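Local coordinates for quinoline 2-oxidoreductase large subunit (Pseudomonas putida, PDB 1T3Q), which catalyses hydroxylation of quinoline as the molybdenum hydroxylase subunit that carries the molybdenum ion and its pterin cytosine dinucleotide cofactor, at the interface of chains A and C and the interface of chains A and B. Coordinates in Å, arbitrary orientation; residue numbers count along the deposited sequence, not the author numbering. Chains: chain A/B, quinoline 2-oxidoreductase large subunit; chain C, quinoline 2-oxidoreductase medium subunit.

Contact 1: the interface of chains A and C. Residues chain A 124-125, 128-129, 132, 284; chain C 1-2, 43.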
# COMPACT_ATOMS: atom_id res chain seq x y z
N ARG A 124 12.70 12.65 -13.16
CA ARG A 124 13.81 11.94 -13.79
C ARG A 124 14.50 12.85 -14.81
O ARG A 124 15.72 12.86 -14.93
CB ARG A 124 13.30 10.66 -14.46
CG ARG A 124 14.28 9.99 -15.39
CD ARG A 124 15.49 9.42 -14.67
NE ARG A 124 16.37 8.75 -15.63
CZ ARG A 124 16.93 7.56 -15.45
NH1 ARG A 124 16.71 6.88 -14.33
NH2 ARG A 124 17.68 7.04 -16.40
N ALA A 125 13.70 13.63 -15.55
CA ALA A 125 14.26 14.52 -16.56
C ALA A 125 15.19 15.56 -15.94
O ALA A 125 16.27 15.84 -16.48
CB ALA A 125 13.14 15.22 -17.32
N GLU A 128 18.41 14.10 -14.75
CA GLU A 128 19.31 13.92 -15.88
C GLU A 128 19.92 15.26 -16.28
O GLU A 128 21.10 15.33 -16.62
CB GLU A 128 18.58 13.29 -17.07
CG GLU A 128 18.25 11.81 -16.88
CD GLU A 128 17.52 11.20 -18.07
OE1 GLU A 128 17.30 9.97 -18.07
OE2 GLU A 128 17.17 11.96 -19.00
N ASP A 129 19.12 16.32 -16.25
CA ASP A 129 19.64 17.64 -16.59
C ASP A 129 20.82 17.94 -15.67
O ASP A 129 21.90 18.32 -16.13
CB ASP A 129 18.58 18.74 -16.38
CG ASP A 129 17.42 18.65 -17.36
OD1 ASP A 129 17.59 18.11 -18.47
OD2 ASP A 129 16.33 19.15 -17.01
N GLN A 132 24.16 16.09 -16.15
CA GLN A 132 24.99 16.61 -17.22
C GLN A 132 25.78 17.84 -16.78
O GLN A 132 26.66 18.31 -17.50
CB GLN A 132 24.14 16.98 -18.44
CG GLN A 132 23.39 15.81 -19.05
CD GLN A 132 22.87 16.15 -20.43
OE1 GLN A 132 23.53 15.88 -21.44
NE2 GLN A 132 21.70 16.76 -20.48
N ASP A 284 16.74 3.22 -17.84
CA ASP A 284 16.34 3.20 -19.24
C ASP A 284 17.05 2.05 -19.95
O ASP A 284 17.89 1.37 -19.35
CB ASP A 284 16.62 4.54 -19.92
CG ASP A 284 18.09 4.93 -19.93
OD1 ASP A 284 18.37 6.13 -19.78
OD2 ASP A 284 18.96 4.05 -20.09
N MET C 1 17.69 9.47 -20.63
CA MET C 1 16.92 9.06 -21.83
C MET C 1 15.67 9.92 -21.99
O MET C 1 14.88 9.72 -22.92
CB MET C 1 16.55 7.58 -21.72
CG MET C 1 15.76 7.02 -22.89
SD MET C 1 16.48 5.49 -23.54
CE MET C 1 16.68 5.93 -25.27
N LYS C 2 15.48 10.88 -21.09
CA LYS C 2 14.34 11.79 -21.19
C LYS C 2 14.83 12.97 -22.03
O LYS C 2 15.99 13.37 -21.92
CB LYS C 2 13.90 12.28 -19.81
CG LYS C 2 13.40 11.19 -18.86
CD LYS C 2 12.27 10.37 -19.47
CE LYS C 2 11.78 9.30 -18.51
NZ LYS C 2 10.66 8.49 -19.07
N ARG C 43 19.81 12.71 -26.08
CA ARG C 43 20.33 14.04 -25.85
C ARG C 43 21.49 14.36 -26.78
O ARG C 43 22.54 14.86 -26.35
CB ARG C 43 20.74 14.20 -24.38
CG ARG C 43 19.57 13.98 -23.44
CD ARG C 43 19.74 14.65 -22.09
NE ARG C 43 18.50 14.56 -21.33
CZ ARG C 43 18.21 15.30 -20.26
NH1 ARG C 43 19.08 16.20 -19.81
NH2 ARG C 43 17.04 15.15 -19.65

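Contact 2: the interface of chains A and B. Residues chain A 488, 490, 498, 500, 532, 537-538, 625; chain B 488, 490, 498, 500, 532, 537-538, 625.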
# COMPACT_ATOMS: atom_id res chain seq x y z
N THR A 488 4.04 -20.82 3.77
CA THR A 488 3.06 -20.84 4.83
C THR A 488 1.73 -21.17 4.19
O THR A 488 1.44 -20.74 3.07
CB THR A 488 2.97 -19.48 5.55
OG1 THR A 488 4.22 -19.21 6.20
CG2 THR A 488 1.86 -19.51 6.59
N ARG A 490 -2.44 -21.52 5.27
CA ARG A 490 -3.49 -21.33 6.25
C ARG A 490 -4.80 -21.78 5.64
O ARG A 490 -5.09 -21.46 4.49
CB ARG A 490 -3.64 -19.85 6.64
CG ARG A 490 -4.85 -19.58 7.55
CD ARG A 490 -4.97 -18.09 7.89
NE ARG A 490 -5.35 -17.30 6.72
CZ ARG A 490 -5.16 -15.99 6.60
NH1 ARG A 490 -4.59 -15.30 7.58
NH2 ARG A 490 -5.53 -15.36 5.49
N THR A 498 -5.18 -20.07 2.00
CA THR A 498 -4.28 -18.94 1.76
C THR A 498 -2.83 -19.43 1.85
O THR A 498 -2.40 -19.90 2.91
CB THR A 498 -4.48 -17.82 2.80
OG1 THR A 498 -5.83 -17.36 2.74
CG2 THR A 498 -3.53 -16.66 2.53
N THR A 500 1.29 -18.58 1.32
CA THR A 500 2.25 -17.49 1.27
C THR A 500 3.58 -18.10 0.85
O THR A 500 4.05 -19.08 1.44
CB THR A 500 2.41 -16.78 2.63
OG1 THR A 500 1.13 -16.32 3.08
CG2 THR A 500 3.34 -15.57 2.49
N GLN A 532 -0.13 -15.89 -2.18
CA GLN A 532 0.37 -14.60 -1.72
C GLN A 532 1.88 -14.60 -1.88
O GLN A 532 2.56 -15.48 -1.36
CB GLN A 532 0.01 -14.39 -0.25
CG GLN A 532 -1.46 -14.19 -0.00
CD GLN A 532 -1.79 -13.88 1.44
OE1 GLN A 532 -2.81 -13.26 1.73
NE2 GLN A 532 -0.94 -14.33 2.36
N LYS A 537 7.23 -10.06 4.65
CA LYS A 537 6.62 -10.01 5.98
C LYS A 537 6.47 -11.41 6.58
O LYS A 537 6.45 -11.57 7.80
CB LYS A 537 5.24 -9.35 5.92
CG LYS A 537 5.25 -7.84 5.97
CD LYS A 537 3.82 -7.34 6.04
CE LYS A 537 3.71 -5.99 6.69
NZ LYS A 537 2.27 -5.63 6.86
N ASN A 538 6.35 -12.40 5.71
CA ASN A 538 6.21 -13.79 6.14
C ASN A 538 6.86 -14.73 5.14
O ASN A 538 6.85 -14.48 3.93
CB ASN A 538 4.73 -14.15 6.34
CG ASN A 538 4.07 -13.34 7.45
OD1 ASN A 538 3.60 -12.22 7.23
ND2 ASN A 538 4.06 -13.90 8.66
N GLU A 625 -2.65 -22.97 10.52
CA GLU A 625 -1.73 -22.20 9.69
C GLU A 625 -0.35 -22.71 10.10
O GLU A 625 -0.03 -22.77 11.29
CB GLU A 625 -1.84 -20.69 9.96
CG GLU A 625 -0.92 -19.85 9.07
CD GLU A 625 -1.25 -18.36 9.10
OE1 GLU A 625 -0.57 -17.60 8.37
OE2 GLU A 625 -2.18 -17.95 9.82
N THR B 488 2.32 -15.53 14.81
CA THR B 488 3.41 -16.10 14.04
C THR B 488 4.71 -15.44 14.50
O THR B 488 4.75 -14.24 14.73
CB THR B 488 3.22 -15.85 12.53
OG1 THR B 488 2.08 -16.58 12.06
CG2 THR B 488 4.45 -16.29 11.74
N ARG B 490 8.89 -15.33 13.57
CA ARG B 490 9.97 -15.70 12.67
C ARG B 490 11.27 -15.11 13.17
O ARG B 490 11.36 -13.92 13.47
CB ARG B 490 9.74 -15.18 11.24
CG ARG B 490 10.93 -15.46 10.31
CD ARG B 490 10.73 -14.87 8.91
NE ARG B 490 10.76 -13.42 8.93
CZ ARG B 490 10.16 -12.65 8.03
NH1 ARG B 490 9.50 -13.20 7.02
NH2 ARG B 490 10.21 -11.33 8.15
N THR B 498 10.68 -11.21 13.93
CA THR B 498 9.48 -10.65 13.32
C THR B 498 8.26 -11.37 13.87
O THR B 498 8.14 -12.58 13.73
CB THR B 498 9.48 -10.81 11.78
OG1 THR B 498 10.65 -10.20 11.23
CG2 THR B 498 8.24 -10.15 11.18
N THR B 500 4.01 -11.59 14.04
CA THR B 500 2.76 -11.23 13.38
C THR B 500 1.63 -11.65 14.32
O THR B 500 1.63 -12.77 14.84
CB THR B 500 2.57 -11.94 12.03
OG1 THR B 500 3.75 -11.80 11.23
CG2 THR B 500 1.38 -11.33 11.28
N GLN B 532 4.08 -7.03 13.88
CA GLN B 532 3.34 -6.78 12.65
C GLN B 532 1.87 -7.08 12.91
O GLN B 532 1.52 -8.20 13.28
CB GLN B 532 3.83 -7.69 11.52
CG GLN B 532 5.23 -7.38 11.04
CD GLN B 532 5.68 -8.27 9.90
OE1 GLN B 532 6.52 -7.86 9.10
NE2 GLN B 532 5.15 -9.49 9.83
N LYS B 537 -3.53 -11.11 6.19
CA LYS B 537 -2.79 -11.98 5.29
C LYS B 537 -2.22 -13.20 6.00
O LYS B 537 -2.10 -14.27 5.40
CB LYS B 537 -1.65 -11.22 4.61
CG LYS B 537 -2.08 -10.40 3.39
CD LYS B 537 -0.84 -9.93 2.64
CE LYS B 537 -1.20 -9.32 1.29
NZ LYS B 537 0.04 -8.98 0.54
N ASN B 538 -1.88 -13.04 7.27
CA ASN B 538 -1.32 -14.12 8.08
C ASN B 538 -1.81 -14.02 9.53
O ASN B 538 -1.95 -12.92 10.07
CB ASN B 538 0.21 -14.10 8.01
CG ASN B 538 0.73 -14.31 6.60
OD1 ASN B 538 0.86 -13.36 5.83
ND2 ASN B 538 1.01 -15.56 6.25
N GLU B 625 10.26 -20.21 11.57
CA GLU B 625 9.06 -19.38 11.55
C GLU B 625 7.94 -20.36 11.87
O GLU B 625 7.82 -21.41 11.22
CB GLU B 625 8.83 -18.74 10.17
CG GLU B 625 7.57 -17.86 10.12
CD GLU B 625 7.50 -16.96 8.88
OE1 GLU B 625 6.56 -16.14 8.79
OE2 GLU B 625 8.39 -17.06 8.01
O HOH W 1 -1.96 -16.97 5.92
O HOH W 2 7.27 -13.53 9.62
O HOH W 3 4.23 -17.25 8.07

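Contact 1: the interface of chains A and C
Carboxylate oxygen OE1 of A:Glu128 takes two firm hydrogen bonds: one from the amino terminus of the medium subunit, C:Met1 N, at 2.6 Å, the other from A:Arg124 NE on its own helix at 2.9 Å. The donors lie out of the carboxylate plane, one on each side, clasping OE1 between them. The A:Arg124 chain, bent at chi2 (67°), turns its guanidinium edge toward this oxygen, in plane, and with the bonds to the partner is likely to steady the carboxylate. Oxygen OE2 offers its syn lone pair to the backbone C:Lys2 N at 2.9 Å, so one side chain reads two successive partner nitrogens. The negative charge would probably favour a protonated terminus.

C:Arg43 comes in extended from CG to NE, crossing A:Asp129 at about a right angle, with A:Glu128 CB over one face near the rim. Its edge holds C:Lys2 O side-on, NE at 2.8 Å, while NH1 crosses to the anti lone pair of A:Asp129 OD1 at 2.8 Å, in a salt bridge whose planes lie 43° apart. NH2 forms a further salt bridge with A:Glu128 OE2. An alanine in place of C:Arg43 would probably leave A:Asp129 without its cross-chain charge partner and loosen the C:Lys2 carbonyl and the terminal segment. A:Gln132 NE2 is modelled 2.8 Å from C:Arg43 NH1, donor against donor; a flipped amide, which the structure alone does not show, could bond here. C:Met1 CB packs on A:Asp284 CB.

The site clamps the medium subunit's N-terminus, with the turn after helix 36-41, onto helix 124-131 in the large subunit's hammerhead region, A:Gln132 just past its end and A:Asp284 just ahead of helix 285-291.

Contact 2: the interface of chains A and B
Two copies of one asparagine meet tip to tip across the two-fold: the amides of A:Asn538 and B:Asn538 stack with planes 18° apart and CG atoms 3.6 Å from each other. In both, CG lies anti to the carbonyl carbon (chi1 -64° in chain A), which sends the amide over to the other subunit. The stack brings the two OD1 oxygens together, acceptor facing acceptor, while each ND2 points away into the opposite chain. B:Asn538 ND2 meets A:Thr500 OG1 end to end at 3.3 Å, in the plane of its amide, and has a weaker bond to A:Glu625 OE1, whose extended chain crosses it at about a right angle.

A:Gln532 crosses B:Lys537 obliquely. Its NE2 donates to B:Lys537 O at 3.3 Å and also to A:Thr500 OG1 at 3.0 Å, which orients the amide; OE1 lies against B:Lys537 CG. The threonine hydroxyl is thus shared by an amide from each chain.

Water completes the seam. Water 1 joins A:Glu625 OE1 to B:Lys537 O, lying 2.8 Å from the latter, and rests over the centre of the A:Arg490 guanidinium, and water 2 does the same in the twin. Water 3 links A:Thr488 OG1 with B:Glu625 OE1.

Loop residues 537 and 538 of each subunit are thereby held against the strands of the other, a reciprocal exchange that probably pairs the large subunits in the enzyme dimer.

About 41 Å separates the C-alpha centres of contact 1 and contact 2, and they have no residue or secondary-structure element in common. Chain A therefore serves as the bridging subunit. Contact 1 uses charged groups to join unlike chains, whereas contact 2 is largely a neutral amide, hydroxyl and water seam between identical ones. Because the two-fold of contact 2 relates the large subunits, each copy can carry its own medium subunit at contact 1, in keeping with the two large and two medium subunits of the deposited assembly. The separation suggests that either joint could form without rearranging the other.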